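Local coordinates for protein calreticulin, putative (Trypanosoma cruzi, PDB 5HCF) that probably acts as a lectin-like chaperone that binds carbohydrate and peptide parts of client proteins through a globular domain of legume lectin fold, at residues 69-74 against 227-232; 105-110 against 120-125; 144-149 against 161-166. One frame throughout, in Å; residues are numbered along the deposited sequence.

Contact 1 of 3, residues 69-74 against 227-232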
ATOM      1  N   LEU A  69      11.715   6.272   5.187  1.00 41.76           N
ATOM      2  CA  LEU A  69      11.045   5.885   3.962  1.00 40.84           C
ATOM      3  C   LEU A  69       9.549   5.992   4.188  1.00 41.35           C
ATOM      4  O   LEU A  69       9.010   5.389   5.113  1.00 43.01           O
ATOM      5  CB  LEU A  69      11.436   4.466   3.535  1.00 38.58           C
ATOM      6  CG  LEU A  69      10.807   3.984   2.222  1.00 36.80           C
ATOM      7  CD1 LEU A  69      11.378   4.759   1.050  1.00 37.80           C
ATOM      8  CD2 LEU A  69      11.022   2.496   2.026  1.00 33.58           C
ATOM      9  N   VAL A  70       8.888   6.787   3.354  1.00 41.75           N
ATOM     10  CA  VAL A  70       7.454   7.002   3.479  1.00 39.73           C
ATOM     11  C   VAL A  70       6.732   6.568   2.210  1.00 39.40           C
ATOM     12  O   VAL A  70       7.087   6.996   1.104  1.00 40.50           O
ATOM     13  CB  VAL A  70       7.125   8.479   3.772  1.00 39.47           C
ATOM     14  CG1 VAL A  70       5.635   8.652   4.042  1.00 37.24           C
ATOM     15  CG2 VAL A  70       7.942   8.980   4.953  1.00 39.28           C
ATOM     16  N   VAL A  71       5.711   5.731   2.383  1.00 36.98           N
ATOM     17  CA  VAL A  71       4.890   5.243   1.278  1.00 36.29           C
ATOM     18  C   VAL A  71       3.447   5.686   1.462  1.00 35.81           C
ATOM     19  O   VAL A  71       2.878   5.544   2.542  1.00 33.51           O
ATOM     20  CB  VAL A  71       4.925   3.700   1.164  1.00 35.99           C
ATOM     21  CG1 VAL A  71       4.479   3.254  -0.224  1.00 34.91           C
ATOM     22  CG2 VAL A  71       6.310   3.173   1.474  1.00 36.98           C
ATOM     23  N   SER A  72       2.853   6.220   0.404  1.00 38.83           N
ATOM     24  CA  SER A  72       1.469   6.656   0.463  1.00 39.92           C
ATOM     25  C   SER A  72       0.751   6.381  -0.852  1.00 43.22           C
ATOM     26  O   SER A  72       1.352   6.464  -1.927  1.00 46.50           O
ATOM     27  CB  SER A  72       1.396   8.144   0.808  1.00 40.73           C
ATOM     28  OG  SER A  72       0.082   8.509   1.189  1.00 42.68           O
ATOM     29  N   PHE A  73      -0.528   6.031  -0.757  1.00 40.95           N
ATOM     30  CA  PHE A  73      -1.380   5.876  -1.927  1.00 39.32           C
ATOM     31  C   PHE A  73      -2.830   5.841  -1.475  1.00 38.74           C
ATOM     32  O   PHE A  73      -3.110   5.642  -0.292  1.00 38.78           O
ATOM     33  CB  PHE A  73      -1.028   4.608  -2.708  1.00 39.18           C
ATOM     34  CG  PHE A  73      -1.569   3.343  -2.094  1.00 39.01           C
ATOM     35  CD1 PHE A  73      -0.923   2.744  -1.021  1.00 38.94           C
ATOM     36  CD2 PHE A  73      -2.717   2.745  -2.596  1.00 37.28           C
ATOM     37  CE1 PHE A  73      -1.415   1.580  -0.457  1.00 37.08           C
ATOM     38  CE2 PHE A  73      -3.211   1.578  -2.038  1.00 35.99           C
ATOM     39  CZ  PHE A  73      -2.561   0.996  -0.968  1.00 36.21           C
ATOM     40  N   SER A  74      -3.749   6.045  -2.412  1.00 37.95           N
ATOM     41  CA  SER A  74      -5.170   5.998  -2.094  1.00 36.08           C
ATOM     42  C   SER A  74      -5.886   4.943  -2.932  1.00 34.70           C
ATOM     43  O   SER A  74      -5.505   4.682  -4.072  1.00 33.19           O
ATOM     44  CB  SER A  74      -5.817   7.368  -2.307  1.00 36.49           C
ATOM     45  OG  SER A  74      -5.693   7.783  -3.656  1.00 37.30           O
ATOM     46  N   ILE A 227       0.434   7.318  -5.750  1.00 36.22           N
ATOM     47  CA  ILE A 227       1.466   6.499  -5.129  1.00 36.36           C
ATOM     48  C   ILE A 227       2.715   7.347  -4.906  1.00 36.99           C
ATOM     49  O   ILE A 227       3.461   7.631  -5.843  1.00 36.65           O
ATOM     50  CB  ILE A 227       1.808   5.265  -5.979  1.00 36.65           C
ATOM     51  CG1 ILE A 227       0.556   4.410  -6.178  1.00 33.47           C
ATOM     52  CG2 ILE A 227       2.915   4.448  -5.323  1.00 32.93           C
ATOM     53  CD1 ILE A 227       0.759   3.220  -7.081  1.00 33.63           C
ATOM     54  N   VAL A 228       2.924   7.759  -3.658  1.00 38.35           N
ATOM     55  CA  VAL A 228       4.045   8.624  -3.306  1.00 39.94           C
ATOM     56  C   VAL A 228       5.082   7.897  -2.460  1.00 38.35           C
ATOM     57  O   VAL A 228       4.741   7.152  -1.545  1.00 37.18           O
ATOM     58  CB  VAL A 228       3.570   9.871  -2.538  1.00 40.71           C
ATOM     59  CG1 VAL A 228       4.729  10.820  -2.306  1.00 42.88           C
ATOM     60  CG2 VAL A 228       2.448  10.565  -3.292  1.00 41.78           C
ATOM     61  N   ILE A 229       6.352   8.118  -2.776  1.00 39.71           N
ATOM     62  CA  ILE A 229       7.441   7.556  -1.990  1.00 40.95           C
ATOM     63  C   ILE A 229       8.550   8.591  -1.801  1.00 43.19           C
ATOM     64  O   ILE A 229       8.963   9.255  -2.756  1.00 44.89           O
ATOM     65  CB  ILE A 229       8.009   6.277  -2.645  1.00 41.65           C
ATOM     66  CG1 ILE A 229       6.872   5.298  -2.953  1.00 40.24           C
ATOM     67  CG2 ILE A 229       9.039   5.617  -1.734  1.00 41.76           C
ATOM     68  CD1 ILE A 229       7.319   4.020  -3.626  1.00 40.50           C
ATOM     69  N   GLY A 230       9.021   8.724  -0.563  1.00 41.58           N
ATOM     70  CA  GLY A 230      10.032   9.707  -0.218  1.00 41.77           C
ATOM     71  C   GLY A 230      10.738   9.399   1.094  1.00 42.36           C
ATOM     72  O   GLY A 230      10.587   8.312   1.654  1.00 42.17           O
ATOM     73  N   ASP A 231      11.518  10.353   1.585  1.00 44.36           N
ATOM     74  CA  ASP A 231      12.265  10.160   2.826  1.00 45.87           C
ATOM     75  C   ASP A 231      11.897  11.181   3.900  1.00 47.65           C
ATOM     76  O   ASP A 231      12.554  11.261   4.936  1.00 49.13           O
ATOM     77  CB  ASP A 231      13.773  10.201   2.554  1.00 47.90           C
ATOM     78  CG  ASP A 231      14.234  11.526   1.975  1.00 50.88           C
ATOM     79  OD1 ASP A 231      13.407  12.450   1.840  1.00 52.12           O
ATOM     80  OD2 ASP A 231      15.430  11.639   1.636  1.00 53.07           O
ATOM     81  N   ASP A 232      10.859  11.968   3.637  1.00 48.38           N
ATOM     82  CA  ASP A 232      10.387  12.960   4.594  1.00 51.00           C
ATOM     83  C   ASP A 232       8.882  12.846   4.794  1.00 52.47           C
ATOM     84  O   ASP A 232       8.120  12.865   3.828  1.00 55.14           O
ATOM     85  CB  ASP A 232      10.747  14.371   4.131  1.00 54.49           C
ATOM     86  CG  ASP A 232      10.286  15.436   5.106  1.00 58.33           C
ATOM     87  OD1 ASP A 232       9.094  15.808   5.065  1.00 59.12           O
ATOM     88  OD2 ASP A 232      11.115  15.893   5.922  1.00 61.12           O
TER
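Val70 and Ser72 are joined to Gly230 and Val228 by four backbone hydrogen bonds, two to each pair. Val70 N donates to Gly230 O at 2.8 Å, and Gly230 N returns a bond to Val70 O. Ser72 N donates to Val228 O, and Val228 N reaches Ser72 O at 2.7 Å. Between them Val71 and Ile229 form a non-hydrogen-bonded pair. The two strands are antiparallel, with axes at 171°. Weaker CA-H...O contacts fill the same ladder. The CA of Ile229 lies 3.2 Å from Val70 O, and the CA of Ile227 meets Ser72 O.

The apolar contacts are few and lateral. On the face of Val71 and Ile229, the CG1 atoms of these residues lie 4.2 Å apart, with the side chains side by side and pointing the same way. Ile229 also turns its CG2 branch to Leu69 CD1, at 3.7 Å. CG2 is anti to the backbone N of Ile229, and CG1 is anti to its carbonyl carbon (chi1 -52°). The two branches therefore serve different neighbours. Near the end of the pairing, Phe73 CB touches Ile227 CG1 at 3.8 Å. The Phe73 ring itself leads away from the 227-232 segment.

On the other face, Val70, Ser72 and Val228 lie under helix 233-243, where Val236 touches Val70 and Ser72. Ser72 OG is hydrogen-bonded to Thr149 OG1 of the next strand. Val70 CG2 reaches the backbone of Asp232, 4.0 Å from its C atom. Asp232 is the N-cap of the same helix and bonds to Glu235 N through OD1.

The chemistry is that of a buried sheet seam. The facing peptide groups satisfy one another; the Val71 and Ile229 face is hydrocarbon, and the other carries one buried hydroxyl, Ser72 OG, satisfied by Thr149.

Contact 2 of 3, residues 105-110 against 120-125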
ATOM      1  N   TYR A 105       8.612  -9.515  -2.942  1.00 40.64           N
ATOM      2  CA  TYR A 105       8.455  -8.103  -2.621  1.00 38.05           C
ATOM      3  C   TYR A 105       9.158  -7.803  -1.305  1.00 36.49           C
ATOM      4  O   TYR A 105       9.507  -8.720  -0.565  1.00 39.58           O
ATOM      5  CB  TYR A 105       6.972  -7.722  -2.544  1.00 36.72           C
ATOM      6  CG  TYR A 105       6.189  -8.515  -1.520  1.00 34.84           C
ATOM      7  CD1 TYR A 105       5.514  -9.670  -1.881  1.00 33.56           C
ATOM      8  CD2 TYR A 105       6.142  -8.119  -0.190  1.00 34.47           C
ATOM      9  CE1 TYR A 105       4.810 -10.404  -0.952  1.00 33.44           C
ATOM     10  CE2 TYR A 105       5.439  -8.849   0.748  1.00 33.20           C
ATOM     11  CZ  TYR A 105       4.775  -9.989   0.359  1.00 33.16           C
ATOM     12  OH  TYR A 105       4.071 -10.721   1.287  1.00 33.94           O
ATOM     13  N   TRP A 106       9.384  -6.525  -1.028  1.00 33.72           N
ATOM     14  CA  TRP A 106       9.868  -6.107   0.279  1.00 33.28           C
ATOM     15  C   TRP A 106       8.692  -5.688   1.145  1.00 33.28           C
ATOM     16  O   TRP A 106       8.656  -5.976   2.340  1.00 33.36           O
ATOM     17  CB  TRP A 106      10.865  -4.954   0.174  1.00 32.70           C
ATOM     18  CG  TRP A 106      11.248  -4.380   1.523  1.00 32.58           C
ATOM     19  CD1 TRP A 106      11.966  -5.003   2.506  1.00 33.57           C
ATOM     20  CD2 TRP A 106      10.926  -3.077   2.029  1.00 30.14           C
ATOM     21  NE1 TRP A 106      12.110  -4.168   3.590  1.00 32.18           N
ATOM     22  CE2 TRP A 106      11.484  -2.980   3.323  1.00 31.18           C
ATOM     23  CE3 TRP A 106      10.224  -1.982   1.515  1.00 29.65           C
ATOM     24  CZ2 TRP A 106      11.360  -1.831   4.109  1.00 31.80           C
ATOM     25  CZ3 TRP A 106      10.101  -0.841   2.296  1.00 29.46           C
ATOM     26  CH2 TRP A 106      10.665  -0.775   3.579  1.00 30.21           C
ATOM     27  N   LEU A 107       7.744  -4.978   0.536  1.00 33.41           N
ATOM     28  CA  LEU A 107       6.574  -4.493   1.252  1.00 32.67           C
ATOM     29  C   LEU A 107       5.266  -4.762   0.509  1.00 34.27           C
ATOM     30  O   LEU A 107       5.160  -4.537  -0.698  1.00 35.47           O
ATOM     31  CB  LEU A 107       6.709  -2.988   1.523  1.00 31.13           C
ATOM     32  CG  LEU A 107       5.559  -2.275   2.248  1.00 29.86           C
ATOM     33  CD1 LEU A 107       5.508  -2.638   3.733  1.00 26.42           C
ATOM     34  CD2 LEU A 107       5.644  -0.761   2.063  1.00 30.23           C
ATOM     35  N   MET A 108       4.282  -5.264   1.247  1.00 34.10           N
ATOM     36  CA  MET A 108       2.912  -5.350   0.759  0.50 33.43           C
ATOM     37  C   MET A 108       2.036  -4.516   1.683  1.00 34.15           C
ATOM     38  O   MET A 108       1.911  -4.815   2.874  1.00 36.42           O
ATOM     39  CB  MET A 108       2.429  -6.797   0.702  0.50 33.72           C
ATOM     40  CG  MET A 108       0.962  -6.946   0.329  0.50 32.76           C
ATOM     41  SD  MET A 108       0.508  -8.656  -0.028  0.50 33.30           S
ATOM     42  CE  MET A 108      -1.130  -8.734   0.700  0.50 32.25           C
ATOM     43  N   PHE A 109       1.436  -3.468   1.131  1.00 32.95           N
ATOM     44  CA  PHE A 109       0.797  -2.439   1.946  1.00 31.39           C
ATOM     45  C   PHE A 109      -0.528  -1.955   1.359  1.00 32.25           C
ATOM     46  O   PHE A 109      -0.583  -1.530   0.206  1.00 32.71           O
ATOM     47  CB  PHE A 109       1.780  -1.271   2.111  1.00 29.50           C
ATOM     48  CG  PHE A 109       1.215  -0.084   2.834  1.00 28.73           C
ATOM     49  CD1 PHE A 109       0.637  -0.221   4.081  1.00 27.05           C
ATOM     50  CD2 PHE A 109       1.276   1.180   2.259  1.00 27.10           C
ATOM     51  CE1 PHE A 109       0.120   0.876   4.738  1.00 26.61           C
ATOM     52  CE2 PHE A 109       0.765   2.280   2.910  1.00 25.05           C
ATOM     53  CZ  PHE A 109       0.186   2.129   4.153  1.00 26.53           C
ATOM     54  N   GLY A 110      -1.596  -2.034   2.152  1.00 31.58           N
ATOM     55  CA  GLY A 110      -2.884  -1.501   1.743  1.00 32.20           C
ATOM     56  C   GLY A 110      -4.071  -2.296   2.254  1.00 33.79           C
ATOM     57  O   GLY A 110      -3.897  -3.339   2.887  1.00 35.97           O
ATOM     58  N   VAL A 120      -5.840  -3.874   7.188  1.00 33.53           N
ATOM     59  CA  VAL A 120      -4.823  -3.186   6.406  1.00 32.87           C
ATOM     60  C   VAL A 120      -3.536  -3.993   6.453  1.00 31.98           C
ATOM     61  O   VAL A 120      -2.984  -4.228   7.522  1.00 30.72           O
ATOM     62  CB  VAL A 120      -4.572  -1.754   6.924  1.00 31.19           C
ATOM     63  CG1 VAL A 120      -3.513  -1.058   6.082  1.00 28.15           C
ATOM     64  CG2 VAL A 120      -5.878  -0.956   6.948  1.00 30.21           C
ATOM     65  N   HIS A 121      -3.052  -4.410   5.289  1.00 33.76           N
ATOM     66  CA  HIS A 121      -1.827  -5.196   5.229  1.00 31.61           C
ATOM     67  C   HIS A 121      -0.613  -4.317   5.406  1.00 32.47           C
ATOM     68  O   HIS A 121      -0.471  -3.297   4.730  1.00 34.12           O
ATOM     69  CB  HIS A 121      -1.700  -5.927   3.893  1.00 31.25           C
ATOM     70  CG  HIS A 121      -2.619  -7.096   3.745  1.00 32.32           C
ATOM     71  ND1 HIS A 121      -2.568  -8.191   4.576  1.00 34.49           N
ATOM     72  CD2 HIS A 121      -3.600  -7.347   2.844  1.00 31.94           C
ATOM     73  CE1 HIS A 121      -3.488  -9.066   4.204  1.00 34.92           C
ATOM     74  NE2 HIS A 121      -4.125  -8.577   3.155  1.00 33.60           N
ATOM     75  N   ILE A 122       0.261  -4.713   6.322  1.00 32.14           N
ATOM     76  CA  ILE A 122       1.608  -4.171   6.351  1.00 31.10           C
ATOM     77  C   ILE A 122       2.560  -5.348   6.479  1.00 33.14           C
ATOM     78  O   ILE A 122       2.916  -5.751   7.587  1.00 35.87           O
ATOM     79  CB  ILE A 122       1.829  -3.185   7.500  1.00 29.26           C
ATOM     80  CG1 ILE A 122       0.773  -2.080   7.468  1.00 24.69           C
ATOM     81  CG2 ILE A 122       3.228  -2.589   7.406  1.00 31.22           C
ATOM     82  CD1 ILE A 122       0.943  -1.052   8.551  1.00 24.14           C
ATOM     83  N   ILE A 123       2.958  -5.899   5.337  1.00 30.67           N
ATOM     84  CA  ILE A 123       3.750  -7.123   5.312  1.00 31.44           C
ATOM     85  C   ILE A 123       5.177  -6.832   4.865  1.00 33.32           C
ATOM     86  O   ILE A 123       5.409  -6.312   3.770  1.00 33.27           O
ATOM     87  CB  ILE A 123       3.125  -8.182   4.380  1.00 31.35           C
ATOM     88  CG1 ILE A 123       1.681  -8.472   4.797  1.00 32.31           C
ATOM     89  CG2 ILE A 123       3.946  -9.460   4.388  1.00 30.84           C
ATOM     90  CD1 ILE A 123       1.021  -9.575   4.000  1.00 32.14           C
ATOM     91  N   LEU A 124       6.132  -7.167   5.723  1.00 33.37           N
ATOM     92  CA  LEU A 124       7.534  -6.910   5.437  1.00 33.70           C
ATOM     93  C   LEU A 124       8.270  -8.207   5.161  1.00 36.16           C
ATOM     94  O   LEU A 124       8.168  -9.164   5.929  1.00 37.79           O
ATOM     95  CB  LEU A 124       8.195  -6.176   6.604  1.00 34.64           C
ATOM     96  CG  LEU A 124       7.829  -4.708   6.818  1.00 35.65           C
ATOM     97  CD1 LEU A 124       8.257  -4.258   8.210  1.00 35.64           C
ATOM     98  CD2 LEU A 124       8.472  -3.839   5.741  1.00 34.81           C
ATOM     99  N   HIS A 125       9.008  -8.247   4.060  1.00 35.63           N
ATOM    100  CA  HIS A 125       9.859  -9.387   3.800  1.00 33.89           C
ATOM    101  C   HIS A 125      11.155  -9.183   4.563  1.00 34.89           C
ATOM    102  O   HIS A 125      11.895  -8.236   4.307  1.00 37.17           O
ATOM    103  CB  HIS A 125      10.143  -9.573   2.314  1.00 33.13           C
ATOM    104  CG  HIS A 125      10.982 -10.775   2.027  1.00 37.33           C
ATOM    105  ND1 HIS A 125      10.440 -12.005   1.712  1.00 38.74           N
ATOM    106  CD2 HIS A 125      12.325 -10.955   2.053  1.00 39.59           C
ATOM    107  CE1 HIS A 125      11.410 -12.881   1.538  1.00 40.45           C
ATOM    108  NE2 HIS A 125      12.567 -12.269   1.736  1.00 42.15           N
TER
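Trp106 CG is anti to its backbone N (chi1 173°), beside the carbonyl carbon, and the indole lies alongside Leu124. Its six-membered ring receives Leu124 CD2 over one face, offset toward the rim, 3.9 Å from Trp106 CZ2. The same Leu124 CD2 touches Leu107 CD1. Met108 CG is also anti to its backbone N (chi1 174°). In one of two modelled conformers, a bend at chi3 places Met108 CE over one face of the His121 imidazole, a CH-pi contact that is therefore doubtful. Tyr105 comes to Ile123 by its ring edge, with OH 3.3 Å from Ile123 CG2. Phe109 CD1, at the ring edge, lies 3.9 Å from Ile122 CG1.

Five backbone hydrogen bonds bind the strands, with axes at 177°. The Met108-Ile123 and Gly110-His121 pairs are bonded in both directions. His125 N adds a bond to Trp106 O at 2.9 Å. His121 NE2 bonds to Asp112 OD2.

Residues 107-114 and 117-126 form a hairpin in the seven-stranded sheet. Strand 83-91 flanks it, and Trp106 and Leu107 make a classic beta bulge opposite Leu90. Leu107, Phe109 and Ile122 pack on Leu150 of strand 145-152 in the other sheet.

Contact 3 of 3, residues 144-149 against 161-166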
ATOM      1  N   LEU A 144     -16.050   5.966  -0.382  1.00 39.08           N
ATOM      2  CA  LEU A 144     -15.189   7.141  -0.438  1.00 40.25           C
ATOM      3  C   LEU A 144     -13.714   6.791  -0.647  1.00 41.16           C
ATOM      4  O   LEU A 144     -13.292   5.649  -0.439  1.00 39.13           O
ATOM      5  CB  LEU A 144     -15.342   7.963   0.841  1.00 39.51           C
ATOM      6  CG  LEU A 144     -16.737   8.499   1.156  1.00 40.54           C
ATOM      7  CD1 LEU A 144     -16.783   9.001   2.586  1.00 40.13           C
ATOM      8  CD2 LEU A 144     -17.111   9.606   0.185  1.00 42.70           C
ATOM      9  N   THR A 145     -12.938   7.790  -1.066  1.00 36.70           N
ATOM     10  CA  THR A 145     -11.499   7.638  -1.228  1.00 34.39           C
ATOM     11  C   THR A 145     -10.802   7.634   0.128  1.00 35.02           C
ATOM     12  O   THR A 145     -11.055   8.496   0.966  1.00 33.56           O
ATOM     13  CB  THR A 145     -10.899   8.763  -2.097  1.00 35.05           C
ATOM     14  OG1 THR A 145     -11.385   8.645  -3.437  1.00 36.15           O
ATOM     15  CG2 THR A 145      -9.372   8.686  -2.110  1.00 35.70           C
ATOM     16  N   HIS A 146      -9.927   6.657   0.341  1.00 37.18           N
ATOM     17  CA  HIS A 146      -9.126   6.613   1.556  1.00 37.66           C
ATOM     18  C   HIS A 146      -7.644   6.516   1.226  1.00 37.95           C
ATOM     19  O   HIS A 146      -7.258   5.915   0.222  1.00 37.42           O
ATOM     20  CB  HIS A 146      -9.557   5.448   2.445  1.00 36.45           C
ATOM     21  CG  HIS A 146     -10.978   5.546   2.903  1.00 35.54           C
ATOM     22  ND1 HIS A 146     -11.378   6.409   3.901  1.00 34.70           N
ATOM     23  CD2 HIS A 146     -12.091   4.892   2.500  1.00 35.58           C
ATOM     24  CE1 HIS A 146     -12.680   6.287   4.089  1.00 35.85           C
ATOM     25  NE2 HIS A 146     -13.137   5.371   3.253  1.00 36.17           N
ATOM     26  N   VAL A 147      -6.823   7.126   2.073  1.00 38.33           N
ATOM     27  CA  VAL A 147      -5.383   7.195   1.845  1.00 36.68           C
ATOM     28  C   VAL A 147      -4.622   6.377   2.883  1.00 37.35           C
ATOM     29  O   VAL A 147      -4.910   6.446   4.078  1.00 38.13           O
ATOM     30  CB  VAL A 147      -4.880   8.653   1.890  1.00 34.73           C
ATOM     31  CG1 VAL A 147      -3.407   8.728   1.490  1.00 31.62           C
ATOM     32  CG2 VAL A 147      -5.735   9.538   0.996  1.00 33.20           C
ATOM     33  N   TYR A 148      -3.640   5.611   2.422  1.00 36.90           N
ATOM     34  CA  TYR A 148      -2.846   4.782   3.318  1.00 35.22           C
ATOM     35  C   TYR A 148      -1.384   5.188   3.237  1.00 37.61           C
ATOM     36  O   TYR A 148      -0.762   5.109   2.180  1.00 38.48           O
ATOM     37  CB  TYR A 148      -3.029   3.302   2.981  1.00 30.97           C
ATOM     38  CG  TYR A 148      -4.485   2.890   2.975  1.00 29.43           C
ATOM     39  CD1 TYR A 148      -5.281   3.099   1.854  1.00 29.44           C
ATOM     40  CD2 TYR A 148      -5.071   2.311   4.096  1.00 28.01           C
ATOM     41  CE1 TYR A 148      -6.611   2.734   1.845  1.00 29.90           C
ATOM     42  CE2 TYR A 148      -6.398   1.941   4.096  1.00 27.57           C
ATOM     43  CZ  TYR A 148      -7.166   2.157   2.970  1.00 30.35           C
ATOM     44  OH  TYR A 148      -8.492   1.791   2.961  1.00 31.59           O
ATOM     45  N   THR A 149      -0.847   5.634   4.367  1.00 38.79           N
ATOM     46  CA  THR A 149       0.508   6.165   4.419  1.00 38.03           C
ATOM     47  C   THR A 149       1.329   5.444   5.476  1.00 38.56           C
ATOM     48  O   THR A 149       0.862   5.223   6.591  1.00 40.72           O
ATOM     49  CB  THR A 149       0.510   7.679   4.729  1.00 37.11           C
ATOM     50  OG1 THR A 149      -0.335   8.369   3.799  1.00 37.17           O
ATOM     51  CG2 THR A 149       1.916   8.237   4.638  1.00 35.60           C
ATOM     52  N   PHE A 161      -0.717   5.942   8.765  1.00 38.85           N
ATOM     53  CA  PHE A 161      -1.743   6.970   8.678  1.00 39.00           C
ATOM     54  C   PHE A 161      -2.866   6.534   7.757  1.00 39.08           C
ATOM     55  O   PHE A 161      -2.623   6.036   6.658  1.00 37.46           O
ATOM     56  CB  PHE A 161      -1.145   8.287   8.175  1.00 40.09           C
ATOM     57  CG  PHE A 161      -0.055   8.827   9.050  1.00 42.10           C
ATOM     58  CD1 PHE A 161       1.230   8.310   8.981  1.00 41.85           C
ATOM     59  CD2 PHE A 161      -0.311   9.863   9.935  1.00 42.75           C
ATOM     60  CE1 PHE A 161       2.232   8.802   9.788  1.00 43.16           C
ATOM     61  CE2 PHE A 161       0.690  10.365  10.742  1.00 43.10           C
ATOM     62  CZ  PHE A 161       1.963   9.834  10.668  1.00 44.37           C
ATOM     63  N   LEU A 162      -4.099   6.729   8.207  1.00 40.86           N
ATOM     64  CA  LEU A 162      -5.257   6.506   7.357  1.00 40.78           C
ATOM     65  C   LEU A 162      -5.980   7.836   7.184  1.00 40.78           C
ATOM     66  O   LEU A 162      -6.343   8.480   8.167  1.00 41.08           O
ATOM     67  CB  LEU A 162      -6.181   5.446   7.958  1.00 41.85           C
ATOM     68  CG  LEU A 162      -7.210   4.820   7.014  1.00 43.26           C
ATOM     69  CD1 LEU A 162      -7.374   3.345   7.347  1.00 42.23           C
ATOM     70  CD2 LEU A 162      -8.540   5.541   7.093  1.00 46.56           C
ATOM     71  N   ASP A 163      -6.160   8.249   5.933  1.00 40.66           N
ATOM     72  CA  ASP A 163      -6.764   9.541   5.614  1.00 42.77           C
ATOM     73  C   ASP A 163      -6.055  10.698   6.312  1.00 45.60           C
ATOM     74  O   ASP A 163      -6.693  11.647   6.762  1.00 46.24           O
ATOM     75  CB  ASP A 163      -8.244   9.547   5.986  1.00 42.50           C
ATOM     76  CG  ASP A 163      -9.037   8.517   5.222  1.00 41.73           C
ATOM     77  OD1 ASP A 163      -8.595   8.128   4.120  1.00 42.65           O
ATOM     78  OD2 ASP A 163     -10.097   8.095   5.721  1.00 41.61           O
ATOM     79  N   GLY A 164      -4.731  10.608   6.401  1.00 47.95           N
ATOM     80  CA  GLY A 164      -3.921  11.685   6.939  1.00 49.07           C
ATOM     81  C   GLY A 164      -3.769  11.655   8.445  1.00 50.83           C
ATOM     82  O   GLY A 164      -2.921  12.350   9.000  1.00 54.62           O
ATOM     83  N   GLU A 165      -4.588  10.847   9.108  1.00 48.95           N
ATOM     84  CA  GLU A 165      -4.570  10.772  10.556  1.00 47.94           C
ATOM     85  C   GLU A 165      -3.863   9.529  11.053  1.00 46.27           C
ATOM     86  O   GLU A 165      -4.036   8.444  10.500  1.00 45.19           O
ATOM     87  N   SER A 166      -3.063   9.692  12.102  1.00 46.61           N
ATOM     88  CA  SER A 166      -2.329   8.583  12.698  1.00 44.57           C
ATOM     89  C   SER A 166      -3.269   7.515  13.264  1.00 45.71           C
ATOM     90  O   SER A 166      -4.140   7.813  14.087  1.00 45.57           O
ATOM     91  CB  SER A 166      -1.399   9.103  13.799  1.00 42.16           C
ATOM     92  OG  SER A 166      -0.564   8.074  14.295  1.00 39.78           O
TER
HETATM   93  O   HOH W   1      -3.002   8.746   4.873  1.00 32.56           O
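The hairpin of strands 145-152 and 157-162 is continued by a type I' turn, Leu162 to Glu165, and Asp163 in that turn grips the first strand with both carboxylate oxygens. His146 ND1 donates to Asp163 OD2 at 2.8 Å. OD2 uses its syn lone pair and lies in the plane of the imidazole. The ring and carboxylate are nearly coplanar, 23° apart. Val147 N donates to Asp163 OD1 at 2.9 Å and meets it nearly along its C-O axis. Asp163 CG is anti to the carbonyl carbon (chi1 -62°), beside the backbone N. That N in turn donates to Val147 O. His146 NE2 is held by Asp142 OD1, so a carboxylate bonds to each ring nitrogen. This would favour a protonated imidazole.

The type I' turn shows in the backbone: Asp163 and Gly164 both have positive phi, and the Gly164 angles by themselves call for glycine. Leu162 and Glu165 are bonded in both directions. The second strand thus turns back into strand 165-171, at the edge of the eight-stranded sheet. One water bridges the segments. It accepts from Gly164 N at 3.0 Å, binds Thr149 OG1 and donates a weak bond to Val147 O. Thr149 OG1 also bonds to Ser72 OG of strand 69-76.

Farther along, Thr149 and Phe161 make a two-way backbone pair. Thr149 CB and Phe161 CB touch at 3.9 Å. On the other face Tyr148 and Leu162 run side by side, with Leu162 CD1 3.7 Å from Tyr148 CE2. Tyr148 also packs on Phe109 and Pro111 of strand 107-114.

How the contacts relate
Of the paired segments, 69-74 is met first from the N terminus, but its partner in contact 1 arrives only at 223-230. Contact 1 thus closes a long loop. Within that loop, contact 2 closes a short hairpin in the seven-stranded sheet, and contact 3 then closes another in the eight-stranded sheet. These two follow in series and do not cross. Contacts 1 and 3 share a sheet, where strand 69-76 lies between 145-152 and 223-230, and Phe73 O sits 2.8 Å from Tyr148 N. Contact 2 faces them from the other sheet. Phe109 reaches the backbones of Val71 and Tyr148, and Trp106 packs on Leu69. Together they tie the two layers of the lectin-like sandwich.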